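Long-range contacts in oligogalacturonate lyase (Vibrio parahaemolyticus RIMD 2210633, PDB 3C5M), which probably cleaves short oligogalacturonate fragments of pectin by beta-elimination, using a seven-bladed beta-propeller that binds a manganese ion: residues A[117-127]-A[139-149]; A[15-23]-A[332-340]. One frame throughout, in Å; residues are numbered along the deposited sequence.

The contacts lie at well-separated places on the ring of the propeller. Contact 1 (117-127 with 139-149) combines hairpin pairing within one blade with the link from the outer strand 114-119 of the blade before. Contact 2 (15-23 with 332-340) is purely between blades: it ties the blade completed by the N-terminal strands to the one before it. Their centres lie 41 Å apart on opposite sides of the chain's centre, and their nearest atoms are about 22 Å apart. The Tyr127 side chain of contact 1 is about 13 Å from the manganese, which is held by His287, Gln350, His353 and His355. Contact 2 is structural packing away from that site.

Contact 1 (A[117-127]-A[139-149]); sequences IYTVDEEWKGY and LVGIEILKRDW
Tyr118 swings its ring anti to the backbone N (chi1 168°), whereas Glu143 keeps CG beside its own N (chi1 -48°) and then extends, and the two side chains meet from opposite directions. Tyr118 OH donates to Glu143 OE2 over 2.8 Å, on the syn side of the carboxylate, with that oxygen near the plane of the ring at its edge. The long, rigid phenol suits this reach across to a buried acid, whose OE1 is bound by Arg169 on strand 168-174, so that both carboxylate oxygens have partners. Val120 CG2 packs against OE2.

Further along, Lys125 and Ile144 form an antiparallel hydrogen-bonded pair: Lys125 N to Ile144 O and Ile144 N to Lys125 O are both 2.8 Å. Bends at chi2 and chi4 carry Lys125 NZ over the centre of the six-membered ring of Trp149, 3.6 Å from its centroid, in a cation-pi contact; CG lies over the five-membered ring, so the broad indole serves both ammonium and methylene. On the same sheet face Tyr127 packs its ring against Ile142 CD1 and Ile144 CD1. Trp124 instead receives Leu145 CB over one face.

At the exposed end, the extended chain of Lys146 reaches Glu122, NZ to OE1 2.7 Å, in a salt bridge, and Lys146 N donates to Glu123 O at 3.0 Å. These acids sit in a type I turn begun by Asp121, whose OD1 accepts from Glu123 N as an Asx turn. Strands 124-132 and 138-145 form the opening hairpin of a beta-propeller blade, and the turn before them is the blade-to-blade connection from outermost strand 114-119.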
loop_
_atom_site.group_PDB
_atom_site.type_symbol
_atom_site.label_atom_id
_atom_site.label_comp_id
_atom_site.label_asym_id
_atom_site.label_seq_id
_atom_site.Cartn_x
_atom_site.Cartn_y
_atom_site.Cartn_z
ATOM N N ILE A 117 -4.916 -15.414 13.998
ATOM C CA ILE A 117 -5.606 -16.199 12.995
ATOM C C ILE A 117 -4.691 -17.115 12.187
ATOM O O ILE A 117 -5.173 -18.019 11.508
ATOM C CB ILE A 117 -6.368 -15.286 12.037
ATOM C CG1 ILE A 117 -5.374 -14.348 11.374
ATOM C CG2 ILE A 117 -7.412 -14.474 12.790
ATOM C CD1 ILE A 117 -5.986 -13.459 10.318
ATOM N N TYR A 118 -3.381 -16.892 12.241
ATOM C CA TYR A 118 -2.450 -17.752 11.514
ATOM C C TYR A 118 -1.014 -17.531 11.949
ATOM O O TYR A 118 -0.610 -16.404 12.187
ATOM C CB TYR A 118 -2.567 -17.526 10.005
ATOM C CG TYR A 118 -1.446 -18.149 9.196
ATOM C CD1 TYR A 118 -0.542 -17.357 8.496
ATOM C CD2 TYR A 118 -1.282 -19.533 9.145
ATOM C CE1 TYR A 118 0.508 -17.925 7.762
ATOM C CE2 TYR A 118 -0.241 -20.117 8.414
ATOM C CZ TYR A 118 0.654 -19.299 7.722
ATOM O OH TYR A 118 1.686 -19.855 6.991
ATOM N N THR A 119 -0.241 -18.604 12.059
ATOM C CA THR A 119 1.152 -18.474 12.473
ATOM C C THR A 119 2.073 -19.200 11.499
ATOM O O THR A 119 2.113 -20.422 11.486
ATOM C CB THR A 119 1.381 -19.051 13.894
ATOM O OG1 THR A 119 0.604 -18.324 14.857
ATOM C CG2 THR A 119 2.854 -18.961 14.264
ATOM N N VAL A 120 2.820 -18.443 10.699
ATOM C CA VAL A 120 3.735 -19.021 9.715
ATOM C C VAL A 120 4.462 -20.242 10.239
ATOM O O VAL A 120 4.874 -20.276 11.393
ATOM C CB VAL A 120 4.782 -17.989 9.242
ATOM C CG1 VAL A 120 5.592 -17.478 10.423
ATOM C CG2 VAL A 120 5.688 -18.612 8.202
ATOM N N ASP A 121 4.627 -21.247 9.382
ATOM C CA ASP A 121 5.306 -22.467 9.789
ATOM C C ASP A 121 6.824 -22.357 9.758
ATOM O O ASP A 121 7.388 -21.692 8.900
ATOM C CB ASP A 121 4.866 -23.632 8.916
ATOM C CG ASP A 121 5.485 -24.947 9.359
ATOM O OD1 ASP A 121 6.676 -25.190 9.033
ATOM O OD2 ASP A 121 4.784 -25.727 10.052
ATOM N N GLU A 122 7.473 -23.036 10.701
ATOM C CA GLU A 122 8.929 -23.043 10.834
ATOM C C GLU A 122 9.708 -23.269 9.535
ATOM O O GLU A 122 10.884 -22.923 9.445
ATOM C CB GLU A 122 9.333 -24.103 11.868
ATOM C CG GLU A 122 9.738 -23.535 13.221
ATOM C CD GLU A 122 11.230 -23.203 13.292
ATOM O OE1 GLU A 122 11.746 -22.526 12.369
ATOM O OE2 GLU A 122 11.882 -23.625 14.277
ATOM N N GLU A 123 9.049 -23.853 8.540
ATOM C CA GLU A 123 9.668 -24.136 7.246
ATOM C C GLU A 123 9.690 -22.921 6.310
ATOM O O GLU A 123 10.526 -22.835 5.406
ATOM C CB GLU A 123 8.917 -25.281 6.549
ATOM C CG GLU A 123 9.143 -26.665 7.155
ATOM C CD GLU A 123 10.503 -27.242 6.795
ATOM O OE1 GLU A 123 10.840 -28.335 7.306
ATOM O OE2 GLU A 123 11.230 -26.604 5.998
ATOM N N TRP A 124 8.767 -21.988 6.526
ATOM C CA TRP A 124 8.681 -20.822 5.667
ATOM C C TRP A 124 8.925 -19.477 6.342
ATOM O O TRP A 124 9.054 -19.377 7.564
ATOM C CB TRP A 124 7.328 -20.808 4.954
ATOM C CG TRP A 124 7.026 -22.087 4.232
ATOM C CD1 TRP A 124 6.641 -23.271 4.793
ATOM C CD2 TRP A 124 7.091 -22.319 2.817
ATOM N NE1 TRP A 124 6.456 -24.226 3.815
ATOM C CE2 TRP A 124 6.725 -23.668 2.596
ATOM C CE3 TRP A 124 7.420 -21.521 1.716
ATOM C CZ2 TRP A 124 6.680 -24.235 1.325
ATOM C CZ3 TRP A 124 7.377 -22.084 0.441
ATOM C CH2 TRP A 124 7.008 -23.433 0.258
ATOM N N LYS A 125 9.003 -18.441 5.514
ATOM C CA LYS A 125 9.245 -17.083 5.981
ATOM C C LYS A 125 8.208 -16.196 5.311
ATOM O O LYS A 125 8.023 -16.261 4.102
ATOM C CB LYS A 125 10.652 -16.648 5.576
ATOM C CG LYS A 125 11.210 -15.467 6.348
ATOM C CD LYS A 125 11.587 -15.864 7.773
ATOM C CE LYS A 125 12.113 -14.666 8.575
ATOM N NZ LYS A 125 13.229 -13.953 7.871
ATOM N N GLY A 126 7.517 -15.382 6.099
ATOM C CA GLY A 126 6.502 -14.506 5.540
ATOM C C GLY A 126 7.125 -13.386 4.729
ATOM O O GLY A 126 8.120 -12.801 5.147
ATOM N N TYR A 127 6.537 -13.078 3.577
ATOM C CA TYR A 127 7.050 -12.029 2.698
ATOM C C TYR A 127 5.924 -11.236 2.020
ATOM O O TYR A 127 4.984 -11.808 1.442
ATOM C CB TYR A 127 7.980 -12.646 1.644
ATOM C CG TYR A 127 8.456 -11.669 0.595
ATOM C CD1 TYR A 127 7.717 -11.445 -0.570
ATOM C CD2 TYR A 127 9.633 -10.946 0.778
ATOM C CE1 TYR A 127 8.140 -10.522 -1.526
ATOM C CE2 TYR A 127 10.062 -10.018 -0.173
ATOM C CZ TYR A 127 9.308 -9.812 -1.318
ATOM O OH TYR A 127 9.714 -8.873 -2.238
ATOM N N LEU A 139 -7.711 -14.387 3.511
ATOM C CA LEU A 139 -6.530 -13.540 3.358
ATOM C C LEU A 139 -5.544 -14.203 2.416
ATOM O O LEU A 139 -5.341 -15.400 2.486
ATOM C CB LEU A 139 -5.863 -13.324 4.714
ATOM C CG LEU A 139 -6.601 -12.338 5.613
ATOM C CD1 LEU A 139 -5.946 -12.287 6.977
ATOM C CD2 LEU A 139 -6.590 -10.982 4.963
ATOM N N VAL A 140 -4.929 -13.433 1.534
ATOM C CA VAL A 140 -3.960 -13.999 0.609
ATOM C C VAL A 140 -2.577 -13.403 0.905
ATOM O O VAL A 140 -2.468 -12.270 1.368
ATOM C CB VAL A 140 -4.377 -13.691 -0.840
ATOM C CG1 VAL A 140 -4.452 -12.190 -1.038
ATOM C CG2 VAL A 140 -3.403 -14.292 -1.809
ATOM N N GLY A 141 -1.520 -14.167 0.656
ATOM C CA GLY A 141 -0.171 -13.668 0.910
ATOM C C GLY A 141 0.890 -14.597 0.336
ATOM O O GLY A 141 0.534 -15.622 -0.233
ATOM N N ILE A 142 2.174 -14.252 0.419
ATOM C CA ILE A 142 3.177 -15.185 -0.086
ATOM C C ILE A 142 4.229 -15.488 0.996
ATOM O O ILE A 142 4.358 -14.753 1.984
ATOM C CB ILE A 142 3.915 -14.709 -1.371
ATOM C CG1 ILE A 142 5.187 -13.975 -1.004
ATOM C CG2 ILE A 142 3.037 -13.826 -2.228
ATOM C CD1 ILE A 142 6.226 -14.066 -2.092
ATOM N N GLU A 143 4.950 -16.596 0.833
ATOM C CA GLU A 143 5.984 -16.982 1.786
ATOM C C GLU A 143 7.131 -17.586 0.999
ATOM O O GLU A 143 6.937 -18.106 -0.092
ATOM C CB GLU A 143 5.453 -17.988 2.816
ATOM C CG GLU A 143 4.116 -17.597 3.456
ATOM C CD GLU A 143 3.640 -18.565 4.563
ATOM O OE1 GLU A 143 3.536 -19.789 4.304
ATOM O OE2 GLU A 143 3.354 -18.094 5.689
ATOM N N ILE A 144 8.328 -17.488 1.563
ATOM C CA ILE A 144 9.553 -17.976 0.947
ATOM C C ILE A 144 10.149 -19.077 1.805
ATOM O O ILE A 144 10.225 -18.940 3.023
ATOM C CB ILE A 144 10.551 -16.825 0.836
ATOM C CG1 ILE A 144 9.931 -15.724 -0.025
ATOM C CG2 ILE A 144 11.873 -17.311 0.272
ATOM C CD1 ILE A 144 10.726 -14.443 -0.055
ATOM N N LEU A 145 10.573 -20.173 1.188
ATOM C CA LEU A 145 11.153 -21.264 1.962
ATOM C C LEU A 145 12.364 -20.742 2.756
ATOM O O LEU A 145 13.314 -20.231 2.171
ATOM C CB LEU A 145 11.577 -22.384 1.021
ATOM C CG LEU A 145 11.362 -23.800 1.548
ATOM C CD1 LEU A 145 11.944 -24.745 0.527
ATOM C CD2 LEU A 145 12.027 -24.006 2.914
ATOM N N LYS A 146 12.329 -20.872 4.081
ATOM C CA LYS A 146 13.421 -20.390 4.928
ATOM C C LYS A 146 14.814 -20.668 4.409
ATOM O O LYS A 146 15.661 -19.783 4.416
ATOM C CB LYS A 146 13.312 -20.953 6.341
ATOM C CG LYS A 146 12.508 -20.095 7.279
ATOM C CD LYS A 146 12.727 -20.536 8.712
ATOM C CE LYS A 146 11.941 -19.676 9.681
ATOM N NZ LYS A 146 12.187 -20.149 11.065
ATOM N N ARG A 147 15.054 -21.896 3.966
ATOM C CA ARG A 147 16.363 -22.278 3.443
ATOM C C ARG A 147 16.797 -21.400 2.264
ATOM O O ARG A 147 17.980 -21.087 2.123
ATOM C CB ARG A 147 16.341 -23.739 3.003
ATOM C CG ARG A 147 15.881 -24.704 4.084
ATOM C CD ARG A 147 16.035 -26.152 3.629
ATOM N NE ARG A 147 15.605 -26.324 2.244
ATOM C CZ ARG A 147 16.415 -26.257 1.192
ATOM N NH1 ARG A 147 17.712 -26.030 1.364
ATOM N NH2 ARG A 147 15.925 -26.402 -0.033
ATOM N N ASP A 148 15.835 -21.009 1.429
ATOM C CA ASP A 148 16.108 -20.180 0.261
ATOM C C ASP A 148 16.170 -18.690 0.578
ATOM O O ASP A 148 16.554 -17.890 -0.273
ATOM C CB ASP A 148 15.033 -20.405 -0.805
ATOM C CG ASP A 148 15.069 -21.805 -1.395
ATOM O OD1 ASP A 148 15.570 -22.737 -0.722
ATOM O OD2 ASP A 148 14.574 -21.973 -2.534
ATOM N N TRP A 149 15.799 -18.316 1.796
ATOM C CA TRP A 149 15.786 -16.914 2.179
ATOM C C TRP A 149 17.174 -16.307 2.320
ATOM O O TRP A 149 18.094 -16.949 2.815
ATOM C CB TRP A 149 15.023 -16.736 3.491
ATOM C CG TRP A 149 14.726 -15.296 3.794
ATOM C CD1 TRP A 149 13.773 -14.513 3.203
ATOM C CD2 TRP A 149 15.425 -14.446 4.715
ATOM N NE1 TRP A 149 13.837 -13.229 3.695
ATOM C CE2 TRP A 149 14.843 -13.161 4.623
ATOM C CE3 TRP A 149 16.489 -14.644 5.606
ATOM C CZ2 TRP A 149 15.289 -12.080 5.392
ATOM C CZ3 TRP A 149 16.933 -13.568 6.369
ATOM C CH2 TRP A 149 16.334 -12.304 6.254
#

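Contact 2 (A[15-23]-A[332-340]); sequences VDSDTQVKV and AQKLCKHST
Asp16 OD1 is gripped by two backbone N-H groups and by the charge of Lys337 NZ. Asp18 N (2.8 Å) and Thr19 N (3.2 Å) approach OD1 from opposite faces of the carboxylate plane: an Asx turn to Asp18 N, extended to an Asx motif by Thr19 N, shapes the loop between strands 12-15 and 22-25. These N-terminal strands complete the sheet of the C-terminal strands 376-381 and 364-369, the "velcro" closure of a beta-propeller, and here their loop meets the edge strand 334-337 of the adjacent blade.

The lysine, bent at chi3 and chi4, crosses the aspartate side chain at about a right angle. Its NZ stands 3.4 Å from both Asp16 OD1 and OD2 in a long salt bridge, and OD2 also takes a weak, bent bond from Lys337 N (2.8 Å, 123°). Aspartate suits the spot because its short side chain can serve its own loop and the neighbouring strand at once.

Thr19 places OG1 between its backbone N and carbonyl carbon (chi1 59°), from where it donates to Leu335 O over 2.8 Å; Val21 N bonds weakly to the same OG1. Beside these polar bonds, the valines and Leu335, with the small Cys336, fill a buried apolar seam: Val21 CG1 lies 3.5 Å from Leu335 CD2, and Val23 CG2 rests 3.8 Å from Cys336 SG.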
loop_
_atom_site.group_PDB
_atom_site.type_symbol
_atom_site.label_atom_id
_atom_site.label_comp_id
_atom_site.label_asym_id
_atom_site.label_seq_id
_atom_site.Cartn_x
_atom_site.Cartn_y
_atom_site.Cartn_z
ATOM N N VAL A 15 -2.117 26.696 4.899
ATOM C CA VAL A 15 -2.337 26.830 3.468
ATOM C C VAL A 15 -1.035 26.663 2.713
ATOM O O VAL A 15 -0.029 27.273 3.061
ATOM C CB VAL A 15 -2.943 28.204 3.143
ATOM C CG1 VAL A 15 -3.165 28.350 1.652
ATOM C CG2 VAL A 15 -4.251 28.376 3.898
ATOM N N ASP A 16 -1.051 25.830 1.681
ATOM C CA ASP A 16 0.151 25.605 0.895
ATOM C C ASP A 16 0.521 26.896 0.176
ATOM O O ASP A 16 -0.322 27.517 -0.482
ATOM C CB ASP A 16 -0.083 24.484 -0.112
ATOM C CG ASP A 16 1.182 24.066 -0.810
ATOM O OD1 ASP A 16 1.613 24.781 -1.734
ATOM O OD2 ASP A 16 1.754 23.025 -0.420
ATOM N N SER A 17 1.783 27.297 0.309
ATOM C CA SER A 17 2.280 28.528 -0.303
ATOM C C SER A 17 2.251 28.590 -1.835
ATOM O O SER A 17 2.277 29.684 -2.402
ATOM C CB SER A 17 3.702 28.808 0.181
ATOM O OG SER A 17 4.553 27.737 -0.152
ATOM N N ASP A 18 2.188 27.436 -2.499
ATOM C CA ASP A 18 2.176 27.400 -3.963
ATOM C C ASP A 18 0.825 27.111 -4.614
ATOM O O ASP A 18 0.599 27.503 -5.759
ATOM C CB ASP A 18 3.197 26.379 -4.492
ATOM C CG ASP A 18 4.647 26.760 -4.177
ATOM O OD1 ASP A 18 5.569 26.155 -4.777
ATOM O OD2 ASP A 18 4.869 27.656 -3.326
ATOM N N THR A 19 -0.074 26.441 -3.899
ATOM C CA THR A 19 -1.373 26.095 -4.471
ATOM C C THR A 19 -2.554 26.656 -3.702
ATOM O O THR A 19 -3.699 26.584 -4.166
ATOM C CB THR A 19 -1.536 24.577 -4.537
ATOM O OG1 THR A 19 -1.427 24.045 -3.214
ATOM C CG2 THR A 19 -0.464 23.956 -5.418
ATOM N N GLN A 20 -2.264 27.209 -2.527
ATOM C CA GLN A 20 -3.281 27.786 -1.646
ATOM C C GLN A 20 -4.193 26.709 -1.066
ATOM O O GLN A 20 -5.090 27.004 -0.273
ATOM C CB GLN A 20 -4.127 28.831 -2.394
ATOM C CG GLN A 20 -3.544 30.244 -2.418
ATOM C CD GLN A 20 -2.108 30.289 -2.918
ATOM O OE1 GLN A 20 -1.193 30.672 -2.179
ATOM N NE2 GLN A 20 -1.900 29.889 -4.175
ATOM N N VAL A 21 -3.962 25.458 -1.453
ATOM C CA VAL A 21 -4.787 24.362 -0.963
ATOM C C VAL A 21 -4.604 24.156 0.539
ATOM O O VAL A 21 -3.496 24.286 1.064
ATOM C CB VAL A 21 -4.461 23.058 -1.705
ATOM C CG1 VAL A 21 -5.232 21.914 -1.089
ATOM C CG2 VAL A 21 -4.809 23.200 -3.172
ATOM N N LYS A 22 -5.696 23.858 1.236
ATOM C CA LYS A 22 -5.619 23.645 2.678
ATOM C C LYS A 22 -5.074 22.264 3.021
ATOM O O LYS A 22 -5.418 21.261 2.388
ATOM C CB LYS A 22 -6.990 23.828 3.340
ATOM C CG LYS A 22 -7.406 25.274 3.509
ATOM C CD LYS A 22 -8.668 25.427 4.335
ATOM C CE LYS A 22 -9.899 24.935 3.608
ATOM N NZ LYS A 22 -11.119 25.065 4.466
ATOM N N VAL A 23 -4.210 22.233 4.026
ATOM C CA VAL A 23 -3.592 21.001 4.485
ATOM C C VAL A 23 -3.614 20.998 5.997
ATOM O O VAL A 23 -3.183 21.953 6.643
ATOM C CB VAL A 23 -2.133 20.896 4.069
ATOM C CG1 VAL A 23 -1.544 19.646 4.655
ATOM C CG2 VAL A 23 -2.020 20.896 2.562
ATOM N N ALA A 332 -3.128 15.880 -15.213
ATOM C CA ALA A 332 -2.529 15.845 -13.890
ATOM C C ALA A 332 -2.462 17.273 -13.357
ATOM O O ALA A 332 -2.267 18.211 -14.121
ATOM C CB ALA A 332 -1.128 15.244 -13.971
ATOM N N GLN A 333 -2.620 17.446 -12.053
ATOM C CA GLN A 333 -2.568 18.785 -11.480
ATOM C C GLN A 333 -1.935 18.754 -10.093
ATOM O O GLN A 333 -2.162 17.816 -9.325
ATOM C CB GLN A 333 -3.982 19.352 -11.410
ATOM C CG GLN A 333 -4.063 20.825 -11.050
ATOM C CD GLN A 333 -5.468 21.398 -11.250
ATOM O OE1 GLN A 333 -5.720 22.578 -10.993
ATOM N NE2 GLN A 333 -6.386 20.557 -11.713
ATOM N N LYS A 334 -1.135 19.765 -9.771
ATOM C CA LYS A 334 -0.492 19.816 -8.463
ATOM C C LYS A 334 -1.515 20.148 -7.397
ATOM O O LYS A 334 -2.158 21.184 -7.477
ATOM C CB LYS A 334 0.610 20.871 -8.434
ATOM C CG LYS A 334 1.820 20.556 -9.299
ATOM C CD LYS A 334 2.950 21.540 -8.996
ATOM C CE LYS A 334 4.211 21.254 -9.807
ATOM N NZ LYS A 334 4.038 21.428 -11.287
ATOM N N LEU A 335 -1.661 19.275 -6.400
ATOM C CA LEU A 335 -2.637 19.495 -5.322
ATOM C C LEU A 335 -2.038 20.443 -4.300
ATOM O O LEU A 335 -2.475 21.577 -4.130
ATOM C CB LEU A 335 -2.992 18.178 -4.612
ATOM C CG LEU A 335 -4.389 18.025 -3.986
ATOM C CD1 LEU A 335 -4.365 16.915 -2.941
ATOM C CD2 LEU A 335 -4.835 19.329 -3.363
ATOM N N CYS A 336 -1.034 19.950 -3.599
ATOM C CA CYS A 336 -0.364 20.748 -2.604
ATOM C C CYS A 336 1.041 20.224 -2.616
ATOM O O CYS A 336 1.456 19.560 -3.568
ATOM C CB CYS A 336 -0.993 20.565 -1.219
ATOM S SG CYS A 336 -0.740 18.937 -0.492
ATOM N N LYS A 337 1.768 20.497 -1.550
ATOM C CA LYS A 337 3.148 20.078 -1.477
ATOM C C LYS A 337 3.367 19.191 -0.257
ATOM O O LYS A 337 2.877 19.499 0.819
ATOM C CB LYS A 337 4.011 21.344 -1.432
ATOM C CG LYS A 337 5.478 21.141 -1.688
ATOM C CD LYS A 337 6.176 22.440 -2.109
ATOM C CE LYS A 337 6.141 23.529 -1.030
ATOM N NZ LYS A 337 4.847 24.273 -1.004
ATOM N N HIS A 338 4.073 18.075 -0.436
ATOM C CA HIS A 338 4.358 17.171 0.677
ATOM C C HIS A 338 5.763 17.411 1.216
ATOM O O HIS A 338 6.027 17.176 2.389
ATOM C CB HIS A 338 4.178 15.690 0.264
ATOM C CG HIS A 338 5.151 15.206 -0.770
ATOM N ND1 HIS A 338 6.500 15.053 -0.518
ATOM C CD2 HIS A 338 4.965 14.826 -2.057
ATOM C CE1 HIS A 338 7.101 14.600 -1.607
ATOM N NE2 HIS A 338 6.192 14.454 -2.555
ATOM N N SER A 339 6.657 17.886 0.352
ATOM C CA SER A 339 8.041 18.191 0.736
ATOM C C SER A 339 8.620 17.194 1.722
ATOM O O SER A 339 8.938 17.549 2.856
ATOM C CB SER A 339 8.132 19.594 1.354
ATOM O OG SER A 339 7.786 20.605 0.420
ATOM N N THR A 340 8.773 15.951 1.296
ATOM C CA THR A 340 9.317 14.950 2.190
ATOM C C THR A 340 10.778 14.673 1.849
ATOM O O THR A 340 11.177 14.744 0.689
ATOM C CB THR A 340 8.509 13.631 2.105
ATOM O OG1 THR A 340 8.933 12.735 3.141
ATOM C CG2 THR A 340 8.719 12.957 0.752
#